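PDB 5FQ8: DUF5012 domain-containing protein from Bacteroides thetaiotaomicron, which is of unknown function but is a lipoprotein with an N-terminal Ig-like domain, probably displayed at the bacterial cell surface. Local coordinates for residues G44-I47 with T48-V51. Sequence-based numbering, arbitrary orientation.
Sequences GEDI and TESV
Asp46 reaches forward to Thr48 in a weak Asx turn, which leads the chain from the short strand 45-46 into a 3-10 turn within the Ig-like domain. The segment illustrates how one carboxylate can bridge the end of a strand and the start of a helical turn. With CG anti to the backbone N (chi1 174°), Asp46 directs its two oxygens to different atoms of the same residue. OD1 accepts the long, weak bond from Thr48 N at 3.4 Å, while OD2 takes the hydroxyl of Thr48, with OG1 2.9 Å away and above the carboxylate plane rather than within it. Thr48 holds OG1 on the side facing Asp46. The same hydroxyl is also bonded to the backbone N of Ala40, tying the turn to the neighbouring strand 38-42.

Past this point the backbone folds as a type I turn over Ile47-Ser50, with Ser50 N donating to Ile47 O at 2.9 Å. The Ile47 side chain leaves the turn and packs on Val15 of strand 10-19, whereas Val51 touches Leu17 and Ala40, so that the turn is joined to strands 10-19 and 38-42. With CG between its backbone N and carbonyl carbon and the chain bent at chi2, Glu49 folds back so that its carboxylate lies beside Asp46 O, an acceptor facing acceptors. Its carboxylate lies nearly parallel to that of Asp46, the planes only 20° apart. The two like charges lie close together, and a crystal neighbour touching Glu49 may help set its pose. The carboxylates come nearest between Glu49 OE1 and Asp46 OD1, 3.1 Å apart.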
loop_
_atom_site.group_PDB
_atom_site.type_symbol
_atom_site.label_atom_id
_atom_site.label_comp_id
_atom_site.label_asym_id
_atom_site.label_seq_id
_atom_site.Cartn_x
_atom_site.Cartn_y
_atom_site.Cartn_z
ATOM N N GLY G 44 26.450 34.182 26.156
ATOM C CA GLY G 44 27.127 33.481 27.221
ATOM C C GLY G 44 28.122 34.298 28.008
ATOM O O GLY G 44 28.506 33.882 29.104
ATOM N N GLU G 45 28.574 35.433 27.488
ATOM C CA GLU G 45 29.410 36.315 28.286
ATOM C C GLU G 45 28.542 37.075 29.282
ATOM O O GLU G 45 27.388 37.409 28.998
ATOM C CB GLU G 45 30.184 37.281 27.390
ATOM N N ASP G 46 29.090 37.315 30.470
ATOM C CA ASP G 46 28.362 38.013 31.519
ATOM C C ASP G 46 28.440 39.516 31.284
ATOM O O ASP G 46 29.530 40.096 31.297
ATOM C CB ASP G 46 28.934 37.652 32.883
ATOM C CG ASP G 46 28.321 38.458 33.992
ATOM O OD1 ASP G 46 28.814 39.570 34.274
ATOM O OD2 ASP G 46 27.337 37.981 34.583
ATOM N N ILE G 47 27.290 40.147 31.073
ATOM C CA ILE G 47 27.261 41.590 30.879
ATOM C C ILE G 47 26.403 42.235 31.955
ATOM O O ILE G 47 25.748 43.252 31.716
ATOM C CB ILE G 47 26.749 41.957 29.478
ATOM C CG1 ILE G 47 25.394 41.307 29.221
ATOM C CG2 ILE G 47 27.742 41.520 28.442
ATOM C CD1 ILE G 47 24.533 42.085 28.273
ATOM N N THR G 48 26.412 41.655 33.149
ATOM C CA THR G 48 25.634 42.214 34.240
ATOM C C THR G 48 26.089 43.617 34.589
ATOM O O THR G 48 25.286 44.442 35.031
ATOM C CB THR G 48 25.739 41.303 35.449
ATOM O OG1 THR G 48 25.264 40.014 35.075
ATOM C CG2 THR G 48 24.908 41.817 36.576
ATOM N N GLU G 49 27.361 43.918 34.374
ATOM C CA GLU G 49 27.856 45.245 34.680
ATOM C C GLU G 49 27.383 46.293 33.682
ATOM O O GLU G 49 27.638 47.482 33.899
ATOM C CB GLU G 49 29.385 45.214 34.738
ATOM C CG GLU G 49 30.068 44.806 33.430
ATOM C CD GLU G 49 30.073 43.300 33.171
ATOM O OE1 GLU G 49 29.157 42.588 33.637
ATOM O OE2 GLU G 49 31.007 42.824 32.495
ATOM N N SER G 50 26.701 45.894 32.610
ATOM C CA SER G 50 26.287 46.826 31.573
ATOM C C SER G 50 24.861 47.309 31.737
ATOM O O SER G 50 24.425 48.171 30.973
ATOM C CB SER G 50 26.435 46.188 30.192
ATOM O OG SER G 50 27.799 46.012 29.866
ATOM N N VAL G 51 24.124 46.769 32.696
ATOM C CA VAL G 51 22.723 47.117 32.840
ATOM C C VAL G 51 22.622 48.571 33.255
ATOM O O VAL G 51 23.351 49.031 34.139
ATOM C CB VAL G 51 22.040 46.197 33.863
ATOM C CG1 VAL G 51 20.602 46.614 34.083
ATOM C CG2 VAL G 51 22.115 44.739 33.420
#